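Local coordinates for protein dextranase (Pseudarthrobacter oxydans, PDB 6NZS) that hydrolyses internal alpha-1,6-glucosidic linkages of dextran, acting as an endo-dextranase of glycoside hydrolase family 49, at residues A[58-63]-A[76-81]; A[153-158]-A[179-184]. All blocks are in the same frame, centred on the assembly; numbering follows the deposited sequence.

Interaction 1 (A[58-63]-A[76-81])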
loop_
_atom_site.group_PDB
_atom_site.type_symbol
_atom_site.label_atom_id
_atom_site.label_comp_id
_atom_site.label_asym_id
_atom_site.label_seq_id
_atom_site.Cartn_x
_atom_site.Cartn_y
_atom_site.Cartn_z
ATOM N N SER A 58 -2.224 13.220 -6.315
ATOM C CA SER A 58 -0.777 13.088 -6.227
ATOM C C SER A 58 -0.226 12.815 -7.618
ATOM O O SER A 58 -0.856 12.114 -8.414
ATOM C CB SER A 58 -0.424 11.928 -5.292
ATOM O OG SER A 58 0.946 11.588 -5.379
ATOM N N ILE A 59 0.927 13.405 -7.928
ATOM C CA ILE A 59 1.602 13.164 -9.204
ATOM C C ILE A 59 3.045 12.766 -8.919
ATOM O O ILE A 59 3.582 13.058 -7.838
ATOM C CB ILE A 59 1.513 14.389 -10.152
ATOM C CG1 ILE A 59 2.392 15.548 -9.668
ATOM C CG2 ILE A 59 0.077 14.843 -10.293
ATOM C CD1 ILE A 59 2.439 16.732 -10.665
ATOM N N PRO A 60 3.691 12.066 -9.858
ATOM C CA PRO A 60 5.040 11.536 -9.606
ATOM C C PRO A 60 6.033 12.645 -9.288
ATOM O O PRO A 60 6.148 13.630 -10.024
ATOM C CB PRO A 60 5.387 10.817 -10.919
ATOM C CG PRO A 60 4.047 10.444 -11.501
ATOM C CD PRO A 60 3.135 11.581 -11.134
ATOM N N ARG A 61 6.751 12.476 -8.177
ATOM C CA ARG A 61 7.727 13.445 -7.678
ATOM C C ARG A 61 7.100 14.785 -7.336
ATOM O O ARG A 61 7.813 15.782 -7.200
ATOM C CB ARG A 61 8.899 13.677 -8.650
ATOM C CG ARG A 61 9.496 12.433 -9.242
ATOM C CD ARG A 61 10.890 12.728 -9.815
ATOM N NE ARG A 61 11.460 11.528 -10.407
ATOM C CZ ARG A 61 11.299 11.177 -11.676
ATOM N NH1 ARG A 61 10.619 11.962 -12.504
ATOM N NH2 ARG A 61 11.829 10.046 -12.115
ATOM N N SER A 62 5.770 14.853 -7.219
ATOM C CA SER A 62 5.074 16.137 -7.165
ATOM C C SER A 62 5.407 17.026 -8.361
ATOM O O SER A 62 5.260 18.245 -8.278
ATOM C CB SER A 62 5.297 16.900 -5.845
ATOM O OG SER A 62 4.265 16.638 -4.902
ATOM N N GLY A 63 5.847 16.440 -9.470
ATOM C CA GLY A 63 6.205 17.204 -10.649
ATOM C C GLY A 63 7.559 17.864 -10.577
ATOM O O GLY A 63 7.920 18.614 -11.494
ATOM N N GLU A 76 10.287 6.938 -12.953
ATOM C CA GLU A 76 10.526 7.320 -14.343
ATOM C C GLU A 76 9.317 7.032 -15.225
ATOM O O GLU A 76 8.840 7.921 -15.940
ATOM C CB GLU A 76 11.774 6.623 -14.876
ATOM C CG GLU A 76 13.084 7.240 -14.392
ATOM C CD GLU A 76 13.425 6.893 -12.948
ATOM O OE1 GLU A 76 12.956 5.848 -12.441
ATOM O OE2 GLU A 76 14.165 7.672 -12.322
ATOM N N PHE A 77 8.814 5.791 -15.213
ATOM C CA PHE A 77 7.685 5.475 -16.086
ATOM C C PHE A 77 6.455 6.284 -15.707
ATOM O O PHE A 77 5.787 6.861 -16.571
ATOM C CB PHE A 77 7.332 3.988 -16.057
ATOM C CG PHE A 77 6.082 3.670 -16.847
ATOM C CD1 PHE A 77 6.085 3.779 -18.229
ATOM C CD2 PHE A 77 4.899 3.298 -16.213
ATOM C CE1 PHE A 77 4.946 3.510 -18.972
ATOM C CE2 PHE A 77 3.750 3.025 -16.959
ATOM C CZ PHE A 77 3.775 3.131 -18.334
ATOM N N SER A 78 6.132 6.332 -14.414
ATOM C CA SER A 78 4.925 7.044 -14.007
ATOM C C SER A 78 4.991 8.518 -14.400
ATOM O O SER A 78 4.007 9.084 -14.887
ATOM C CB SER A 78 4.697 6.883 -12.510
ATOM O OG SER A 78 5.736 7.476 -11.762
ATOM N N SER A 79 6.152 9.147 -14.228
ATOM C CA SER A 79 6.322 10.541 -14.626
ATOM C C SER A 79 6.198 10.706 -16.138
ATOM O O SER A 79 5.471 11.583 -16.621
ATOM C CB SER A 79 7.682 11.037 -14.134
ATOM O OG SER A 79 7.910 12.378 -14.521
ATOM N N GLN A 80 6.884 9.853 -16.902
ATOM C CA GLN A 80 6.924 10.018 -18.352
ATOM C C GLN A 80 5.595 9.667 -19.007
ATOM O O GLN A 80 5.243 10.255 -20.034
ATOM C CB GLN A 80 8.087 9.209 -18.926
ATOM C CG GLN A 80 9.434 9.769 -18.472
ATOM C CD GLN A 80 10.616 8.940 -18.928
ATOM O OE1 GLN A 80 10.620 8.394 -20.033
ATOM N NE2 GLN A 80 11.634 8.848 -18.079
ATOM N N ALA A 81 4.843 8.731 -18.432
ATOM C CA ALA A 81 3.533 8.365 -18.953
ATOM C C ALA A 81 2.426 9.279 -18.451
ATOM O O ALA A 81 1.281 9.144 -18.901
ATOM C CB ALA A 81 3.206 6.912 -18.591
HETATM O O HOH W 1 6.541 14.000 -12.691
#
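Arg61 is carried toward Glu76 by a first torsion of -45°, which sets CG anti to the carbonyl carbon, and by a chain that then runs extended from CG to NE. Glu76 CB points away from the loop, but a bend at chi2 (76°) brings CD, and with it the carboxylate, back. The two groups make a salt bridge, Arg61 NH2 to Glu76 OE2 at 3.3 Å, whose hydrogen bond is weak and bent, with OE2 at the guanidinium edge and the two planes 60° apart. Both ends have stronger partners: Asp73 OD2 takes Arg61 NE, while OE2 also meets Lys66 NZ and the backbone N of Asp73, a cluster in which the charges would largely offset one another. The Pro60 ring packs on the helix flank, its CG 3.4 Å from Ser78 OG, a hydroxyl already bonded to the carbonyl of Ala75. Pro60 CB lies 4.0 Å from Ser79 CB. Ser79 OG reaches back to the loop through a water that donates to Pro60 O at 2.7 Å and sits 2.8 Å from Ser79 OG. The loop keeps its shape through two overlapping turns, Ser62 N to Ile59 O and Gly63 N to Pro60 O. The arrangement is that of a short helix in the connection between antiparallel strands 51-58 and 84-92 of the Ig-like N-terminal domain, packed against the turn that follows the first strand.

Interaction 2 (A[153-158]-A[179-184])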
loop_
_atom_site.group_PDB
_atom_site.type_symbol
_atom_site.label_atom_id
_atom_site.label_comp_id
_atom_site.label_asym_id
_atom_site.label_seq_id
_atom_site.Cartn_x
_atom_site.Cartn_y
_atom_site.Cartn_z
ATOM N N GLN A 153 -10.243 6.436 -19.748
ATOM C CA GLN A 153 -9.009 6.715 -19.023
ATOM C C GLN A 153 -8.034 5.543 -19.023
ATOM O O GLN A 153 -6.878 5.720 -18.620
ATOM C CB GLN A 153 -9.345 7.152 -17.592
ATOM C CG GLN A 153 -9.743 8.615 -17.509
ATOM C CD GLN A 153 -8.565 9.516 -17.781
ATOM O OE1 GLN A 153 -7.502 9.348 -17.187
ATOM N NE2 GLN A 153 -8.724 10.450 -18.708
ATOM N N LEU A 154 -8.455 4.365 -19.464
ATOM C CA LEU A 154 -7.581 3.202 -19.429
ATOM C C LEU A 154 -6.435 3.350 -20.415
ATOM O O LEU A 154 -6.607 3.852 -21.529
ATOM C CB LEU A 154 -8.365 1.933 -19.769
ATOM C CG LEU A 154 -9.490 1.550 -18.804
ATOM C CD1 LEU A 154 -10.170 0.268 -19.258
ATOM C CD2 LEU A 154 -8.931 1.411 -17.389
ATOM N N TYR A 155 -5.267 2.872 -20.006
ATOM C CA TYR A 155 -4.128 2.693 -20.894
ATOM C C TYR A 155 -3.491 1.354 -20.539
ATOM O O TYR A 155 -3.736 0.786 -19.468
ATOM C CB TYR A 155 -3.100 3.837 -20.749
ATOM C CG TYR A 155 -2.181 3.566 -19.583
ATOM C CD1 TYR A 155 -2.634 3.731 -18.280
ATOM C CD2 TYR A 155 -0.896 3.058 -19.775
ATOM C CE1 TYR A 155 -1.841 3.426 -17.204
ATOM C CE2 TYR A 155 -0.096 2.744 -18.704
ATOM C CZ TYR A 155 -0.570 2.930 -17.413
ATOM O OH TYR A 155 0.219 2.612 -16.337
ATOM N N THR A 156 -2.639 0.856 -21.428
ATOM C CA THR A 156 -1.899 -0.371 -21.174
ATOM C C THR A 156 -0.419 -0.049 -21.054
ATOM O O THR A 156 0.148 0.633 -21.920
ATOM C CB THR A 156 -2.146 -1.405 -22.278
ATOM O OG1 THR A 156 -3.546 -1.741 -22.298
ATOM C CG2 THR A 156 -1.310 -2.672 -22.048
ATOM N N ALA A 157 0.197 -0.522 -19.972
ATOM C CA ALA A 157 1.646 -0.472 -19.835
ATOM C C ALA A 157 2.251 -1.686 -20.528
ATOM O O ALA A 157 1.763 -2.811 -20.359
ATOM C CB ALA A 157 2.031 -0.478 -18.359
ATOM N N TYR A 158 3.302 -1.450 -21.315
ATOM C CA TYR A 158 4.017 -2.499 -22.034
ATOM C C TYR A 158 5.473 -2.556 -21.596
ATOM O O TYR A 158 6.051 -1.552 -21.184
ATOM C CB TYR A 158 4.012 -2.220 -23.544
ATOM C CG TYR A 158 2.639 -2.255 -24.151
ATOM C CD1 TYR A 158 1.841 -1.117 -24.168
ATOM C CD2 TYR A 158 2.136 -3.421 -24.708
ATOM C CE1 TYR A 158 0.571 -1.140 -24.726
ATOM C CE2 TYR A 158 0.865 -3.451 -25.268
ATOM C CZ TYR A 158 0.087 -2.314 -25.262
ATOM O OH TYR A 158 -1.177 -2.339 -25.826
ATOM N N HIS A 179 0.012 -4.555 -18.058
ATOM C CA HIS A 179 -1.187 -4.338 -17.260
ATOM C C HIS A 179 -1.978 -3.175 -17.837
ATOM O O HIS A 179 -1.400 -2.243 -18.398
ATOM C CB HIS A 179 -0.820 -4.038 -15.799
ATOM C CG HIS A 179 -1.969 -4.200 -14.857
ATOM N ND1 HIS A 179 -2.358 -5.430 -14.366
ATOM C CD2 HIS A 179 -2.834 -3.296 -14.340
ATOM C CE1 HIS A 179 -3.412 -5.272 -13.580
ATOM N NE2 HIS A 179 -3.720 -3.989 -13.547
ATOM N N THR A 180 -3.301 -3.231 -17.679
ATOM C CA THR A 180 -4.209 -2.181 -18.128
ATOM C C THR A 180 -4.881 -1.542 -16.918
ATOM O O THR A 180 -5.419 -2.247 -16.057
ATOM C CB THR A 180 -5.254 -2.771 -19.075
ATOM O OG1 THR A 180 -4.592 -3.245 -20.254
ATOM C CG2 THR A 180 -6.285 -1.722 -19.476
ATOM N N GLU A 181 -4.840 -0.216 -16.836
ATOM C CA GLU A 181 -5.357 0.478 -15.661
ATOM C C GLU A 181 -5.646 1.926 -16.047
ATOM O O GLU A 181 -5.216 2.390 -17.118
ATOM C CB GLU A 181 -4.348 0.424 -14.503
ATOM C CG GLU A 181 -3.119 1.289 -14.799
ATOM C CD GLU A 181 -1.972 1.157 -13.811
ATOM O OE1 GLU A 181 -2.115 0.467 -12.787
ATOM O OE2 GLU A 181 -0.908 1.754 -14.072
ATOM N N PRO A 182 -6.377 2.667 -15.207
ATOM C CA PRO A 182 -6.561 4.102 -15.479
ATOM C C PRO A 182 -5.226 4.834 -15.456
ATOM O O PRO A 182 -4.403 4.631 -14.562
ATOM C CB PRO A 182 -7.468 4.567 -14.325
ATOM C CG PRO A 182 -8.205 3.313 -13.918
ATOM C CD PRO A 182 -7.203 2.212 -14.068
ATOM N N ARG A 183 -5.015 5.702 -16.452
ATOM C CA ARG A 183 -3.847 6.584 -16.414
ATOM C C ARG A 183 -3.949 7.547 -15.241
ATOM O O ARG A 183 -2.964 7.784 -14.526
ATOM C CB ARG A 183 -3.756 7.383 -17.713
ATOM C CG ARG A 183 -2.486 8.224 -17.810
ATOM C CD ARG A 183 -2.391 9.053 -19.100
ATOM N NE ARG A 183 -2.641 8.281 -20.325
ATOM C CZ ARG A 183 -1.703 7.739 -21.103
ATOM N NH1 ARG A 183 -0.410 7.848 -20.813
ATOM N NH2 ARG A 183 -2.065 7.073 -22.190
ATOM N N ASN A 184 -5.135 8.116 -15.046
ATOM C CA ASN A 184 -5.429 8.997 -13.927
ATOM C C ASN A 184 -6.378 8.212 -13.031
ATOM O O ASN A 184 -7.568 8.075 -13.333
ATOM C CB ASN A 184 -6.037 10.295 -14.446
ATOM C CG ASN A 184 -5.094 11.025 -15.369
ATOM O OD1 ASN A 184 -4.061 11.532 -14.937
ATOM N ND2 ASN A 184 -5.424 11.058 -16.655
HETATM O O HOH W 2 -5.471 7.470 -21.190
HETATM O O HOH W 3 -5.201 6.301 -22.954
#
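Tyr155 and Glu181 face each other as a hydrogen-bonded pair of antiparallel strands, and their side chains lie side by side, pointing the same way. From Tyr155, CB lies over one face of the Arg183 guanidinium, 3.7 Å from NH2, while Arg183 NH1 bonds to Ala81 O. A first torsion of 83° places CG between the backbone N and the carbonyl carbon. CD1 lies 3.1 Å from Glu181 O, while Arg183 N and Pro182 O stand at the ring edge; CE1 is 3.5 Å from Glu181 CG. At the tip the hydroxyl OH donates to Glu181 OE2 at 2.7 Å, reaching it on the anti side, with ring and carboxylate planes 51° apart. A phenylalanine here would probably leave Glu181 OE2 without its hydroxyl donor and the carboxylate less firmly held against turning. On the other sheet face Thr156 OG1 and Thr180 OG1 share a hydrogen bond of 2.7 Å. Where the strand pairing ends, Arg183 N donates to Gln153 O at 2.9 Å in a nearly straight bond, and Asn184 ND2 gives Gln153 OE1 a bond of 2.7 Å. Leu154 CD2 meets Pro182 CD at 3.8 Å. The Glu181 carboxylate is buried but well supplied: OE2 also pairs with Arg437 NH1, and OE1 accepts from Trp406 NE1, both in the beta-solenoid, while His179 on the same face bonds His435. The chemistry implies a polar junction between the N-terminal domain and the solenoid, where the arginine would balance the carboxylate's charge and the tyrosine hydroxyl and Trp406 would help to fix its rotation.

Interactions 1 and 2 have centres about 14 Å apart and meet directly within the N-terminal Ig-like domain. The helix that the loop 58-63 packs against in interaction 1 turns Phe77 to its other side, where CE2 lies 3.6 Å from Tyr155 OH and CZ 4.0 Å from Ala157 CB. At the helix end Ala81 O probably accepts a hydrogen bond from Arg183 NH1 at 2.9 Å. Helix 76-81 thus lies between the loop and the strand pair. Both regions also reach the beta-helical part of the chain, the loop 58-63 through Ser58 and Ser62 to Glu336, the strand pair through Glu181 to Arg437.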